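Mannitol dehydrogenase (Helicobacter pylori, PDB 3TWO) probably catalyses the NADP(H)-dependent, zinc-assisted interconversion of cinnamyl alcohols and the corresponding aldehydes. Local coordinates at residues B[54-64]-B[113-121]. Sequence-based numbering, arbitrary orientation.
Sequences KEGIYPMIPGH and VFTYDCLDS. With ZN (zinc ion), chain G.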
loop_
_atom_site.group_PDB
_atom_site.type_symbol
_atom_site.label_atom_id
_atom_site.label_comp_id
_atom_site.label_asym_id
_atom_site.label_seq_id
_atom_site.Cartn_x
_atom_site.Cartn_y
_atom_site.Cartn_z
ATOM N N LYS B 54 12.518 18.596 4.959
ATOM C CA LYS B 54 13.149 18.733 6.236
ATOM C C LYS B 54 14.071 19.985 6.159
ATOM O O LYS B 54 14.243 20.590 5.108
ATOM C CB LYS B 54 14.002 17.479 6.534
ATOM C CG LYS B 54 15.147 17.286 5.526
ATOM C CD LYS B 54 15.989 16.050 5.851
ATOM C CE LYS B 54 17.102 15.964 4.854
ATOM N NZ LYS B 54 17.088 14.615 4.233
ATOM N N GLU B 55 14.680 20.306 7.281
ATOM C CA GLU B 55 15.617 21.357 7.390
ATOM C C GLU B 55 16.887 20.978 6.630
ATOM O O GLU B 55 17.479 19.946 6.899
ATOM C CB GLU B 55 15.912 21.511 8.865
ATOM C CG GLU B 55 14.842 22.263 9.595
ATOM C CD GLU B 55 14.977 23.734 9.312
ATOM O OE1 GLU B 55 14.300 24.247 8.387
ATOM O OE2 GLU B 55 15.817 24.376 9.993
ATOM N N GLY B 56 17.326 21.811 5.695
ATOM C CA GLY B 56 18.487 21.435 4.888
ATOM C C GLY B 56 19.825 21.719 5.540
ATOM O O GLY B 56 19.949 22.507 6.475
ATOM N N ILE B 57 20.856 21.073 5.022
ATOM C CA ILE B 57 22.240 21.395 5.400
ATOM C C ILE B 57 22.768 22.416 4.372
ATOM O O ILE B 57 22.908 22.069 3.184
ATOM C CB ILE B 57 23.122 20.080 5.472
ATOM C CG1 ILE B 57 22.560 19.095 6.518
ATOM C CG2 ILE B 57 24.631 20.435 5.808
ATOM C CD1 ILE B 57 22.831 17.573 6.174
ATOM N N TYR B 58 23.095 23.626 4.845
ATOM C CA TYR B 58 23.549 24.779 4.048
ATOM C C TYR B 58 24.951 25.190 4.462
ATOM O O TYR B 58 25.251 25.109 5.633
ATOM C CB TYR B 58 22.617 26.001 4.275
ATOM C CG TYR B 58 21.203 25.721 3.811
ATOM C CD1 TYR B 58 20.174 25.440 4.738
ATOM C CD2 TYR B 58 20.904 25.716 2.434
ATOM C CE1 TYR B 58 18.876 25.165 4.281
ATOM C CE2 TYR B 58 19.628 25.442 1.984
ATOM C CZ TYR B 58 18.625 25.144 2.911
ATOM O OH TYR B 58 17.372 24.882 2.412
ATOM N N PRO B 59 25.818 25.634 3.514
ATOM C CA PRO B 59 25.602 25.763 2.082
ATOM C C PRO B 59 25.420 24.426 1.350
ATOM O O PRO B 59 26.161 23.413 1.608
ATOM C CB PRO B 59 26.860 26.473 1.569
ATOM C CG PRO B 59 27.949 26.145 2.540
ATOM C CD PRO B 59 27.217 25.969 3.909
ATOM N N MET B 60 24.460 24.408 0.447
ATOM C CA MET B 60 24.080 23.143 -0.192
ATOM C C MET B 60 24.397 23.174 -1.670
ATOM O O MET B 60 24.142 24.170 -2.354
ATOM C CB MET B 60 22.598 22.890 -0.035
ATOM C CG MET B 60 22.087 21.568 -0.655
ATOM S SD MET B 60 20.285 21.286 -0.491
ATOM C CE MET B 60 20.056 21.434 1.287
ATOM N N ILE B 61 24.924 22.078 -2.185
ATOM C CA ILE B 61 25.139 21.990 -3.633
ATOM C C ILE B 61 24.411 20.772 -4.143
ATOM O O ILE B 61 24.914 19.643 -4.014
ATOM C CB ILE B 61 26.640 21.896 -4.015
ATOM C CG1 ILE B 61 27.367 23.219 -3.718
ATOM C CG2 ILE B 61 26.818 21.581 -5.518
ATOM C CD1 ILE B 61 28.879 23.256 -4.085
ATOM N N PRO B 62 23.217 20.965 -4.712
ATOM C CA PRO B 62 22.447 19.790 -5.132
ATOM C C PRO B 62 22.974 19.197 -6.445
ATOM O O PRO B 62 24.078 19.595 -6.922
ATOM C CB PRO B 62 21.010 20.340 -5.307
ATOM C CG PRO B 62 21.025 21.713 -4.662
ATOM C CD PRO B 62 22.449 22.200 -4.887
ATOM N N GLY B 63 22.176 18.286 -7.030
ATOM C CA GLY B 63 22.544 17.609 -8.251
ATOM C C GLY B 63 23.025 16.208 -8.002
ATOM O O GLY B 63 24.033 15.995 -7.322
ATOM N N HIS B 64 22.237 15.230 -8.461
ATOM C CA HIS B 64 22.636 13.829 -8.347
ATOM C C HIS B 64 22.330 13.109 -9.642
ATOM O O HIS B 64 22.026 11.943 -9.630
ATOM C CB HIS B 64 22.032 13.122 -7.113
ATOM C CG HIS B 64 20.541 13.220 -6.997
ATOM N ND1 HIS B 64 19.888 13.069 -5.791
ATOM C CD2 HIS B 64 19.574 13.495 -7.921
ATOM C CE1 HIS B 64 18.586 13.254 -5.966
ATOM N NE2 HIS B 64 18.376 13.516 -7.248
ATOM N N VAL B 113 25.329 7.489 2.126
ATOM C CA VAL B 113 25.678 8.898 1.979
ATOM C C VAL B 113 25.097 9.395 0.666
ATOM O O VAL B 113 25.608 9.041 -0.423
ATOM C CB VAL B 113 27.210 9.077 1.996
ATOM C CG1 VAL B 113 27.603 10.549 1.686
ATOM C CG2 VAL B 113 27.775 8.568 3.370
ATOM N N PHE B 114 23.999 10.156 0.754
ATOM C CA PHE B 114 23.427 10.753 -0.420
ATOM C C PHE B 114 24.375 11.838 -0.931
ATOM O O PHE B 114 25.141 12.441 -0.167
ATOM C CB PHE B 114 22.051 11.347 -0.130
ATOM C CG PHE B 114 21.046 10.310 0.245
ATOM C CD1 PHE B 114 20.551 10.230 1.574
ATOM C CD2 PHE B 114 20.596 9.364 -0.719
ATOM C CE1 PHE B 114 19.584 9.239 1.933
ATOM C CE2 PHE B 114 19.643 8.370 -0.365
ATOM C CZ PHE B 114 19.134 8.312 0.963
ATOM N N THR B 115 24.293 12.083 -2.230
ATOM C CA THR B 115 25.254 12.925 -2.949
ATOM C C THR B 115 25.301 14.378 -2.441
ATOM O O THR B 115 26.366 15.032 -2.514
ATOM C CB THR B 115 24.952 12.807 -4.481
ATOM O OG1 THR B 115 24.946 11.397 -4.791
ATOM C CG2 THR B 115 26.018 13.539 -5.368
ATOM N N TYR B 116 24.176 14.852 -1.902
ATOM C CA TYR B 116 24.110 16.191 -1.291
ATOM C C TYR B 116 23.076 16.248 -0.166
ATOM O O TYR B 116 22.292 15.316 0.006
ATOM C CB TYR B 116 23.817 17.268 -2.344
ATOM C CG TYR B 116 22.465 17.062 -2.983
ATOM C CD1 TYR B 116 21.296 17.542 -2.373
ATOM C CD2 TYR B 116 22.336 16.350 -4.182
ATOM C CE1 TYR B 116 20.043 17.326 -2.958
ATOM C CE2 TYR B 116 21.074 16.128 -4.768
ATOM C CZ TYR B 116 19.951 16.618 -4.159
ATOM O OH TYR B 116 18.725 16.418 -4.760
ATOM N N ASP B 117 23.084 17.352 0.596
ATOM C CA ASP B 117 22.183 17.472 1.733
ATOM C C ASP B 117 22.318 16.232 2.659
ATOM O O ASP B 117 21.309 15.611 3.007
ATOM C CB ASP B 117 20.709 17.614 1.264
ATOM C CG ASP B 117 19.828 18.217 2.331
ATOM O OD1 ASP B 117 20.388 18.681 3.350
ATOM O OD2 ASP B 117 18.604 18.268 2.164
ATOM N N CYS B 118 23.540 15.871 3.032
ATOM C CA CYS B 118 23.734 14.654 3.815
ATOM C C CYS B 118 25.175 14.654 4.301
ATOM O O CYS B 118 26.094 14.914 3.517
ATOM C CB CYS B 118 23.444 13.405 2.949
ATOM S SG CYS B 118 23.519 11.749 3.803
ATOM N N LEU B 119 25.361 14.385 5.586
ATOM C CA LEU B 119 26.671 14.294 6.229
ATOM C C LEU B 119 27.336 12.993 5.767
ATOM O O LEU B 119 26.666 11.967 5.568
ATOM C CB LEU B 119 26.453 14.345 7.755
ATOM C CG LEU B 119 25.809 15.607 8.375
ATOM C CD1 LEU B 119 25.905 15.517 9.945
ATOM C CD2 LEU B 119 26.471 16.986 7.926
ATOM N N ASP B 120 28.627 13.060 5.490
ATOM C CA ASP B 120 29.381 11.930 4.967
ATOM C C ASP B 120 30.082 11.242 6.142
ATOM O O ASP B 120 31.222 11.579 6.448
ATOM C CB ASP B 120 30.454 12.431 3.971
ATOM C CG ASP B 120 31.272 11.276 3.333
ATOM O OD1 ASP B 120 31.122 10.087 3.729
ATOM O OD2 ASP B 120 32.062 11.540 2.411
ATOM N N SER B 121 29.430 10.257 6.756
ATOM C CA SER B 121 30.000 9.515 7.916
ATOM C C SER B 121 31.295 8.793 7.585
ATOM O O SER B 121 31.999 8.380 8.473
ATOM C CB SER B 121 29.000 8.524 8.511
ATOM O OG SER B 121 28.769 7.417 7.625
HETATM ZN ZN ZN G . 16.577 12.647 -7.994
HETATM O O HOH W 1 24.946 19.601 -0.330
#
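One face of the Tyr116 ring lies on the backbone of Pro62: Pro62 CA stands 3.6 Å from the ring centroid and 16° off its normal, which qualifies as a CH-pi contact. Met60 SD comes in obliquely beside Tyr116 CD1 at 4.3 Å, a Met-aromatic contact. The phenol end reaches the second flat group, where Tyr116 OH sits over one face of the His64 imidazole, near its rim and 3.4 Å from His64 CE1. The ring planes are inclined at 41°, an oblique aromatic pair. Tyr116 can lie along residues 61-64 because its CG is tucked between the backbone N and the carbonyl carbon (chi1 63°).

Asp117 supplies the direct hydrogen bond between the segments. Its OD1 takes a nearly straight hydrogen bond from Ile57 N (3.0 Å), met on the syn side but tilted from the carboxylate plane, while Met60 CE packs against Asp117 CG at 3.4 Å. Lys54 NZ remains 4.5 Å from Asp117 OD2, beyond a salt bridge, so any attraction is probably modest. A water accepts from both Ile61 N and Asp117 N, joining the backbones. At the outer end, Ile57 CD1 meets Leu119 CD2.

His64 NE2 binds zinc at 2.1 Å, and Cys42 and Cys160 supply the other protein ligands; Asp45 bonds weakly to Tyr116 OH. Tyr116 therefore packs directly against a metal ligand at the catalytic-type zinc site of the GroES-like domain, as in zinc-dependent medium-chain alcohol dehydrogenases.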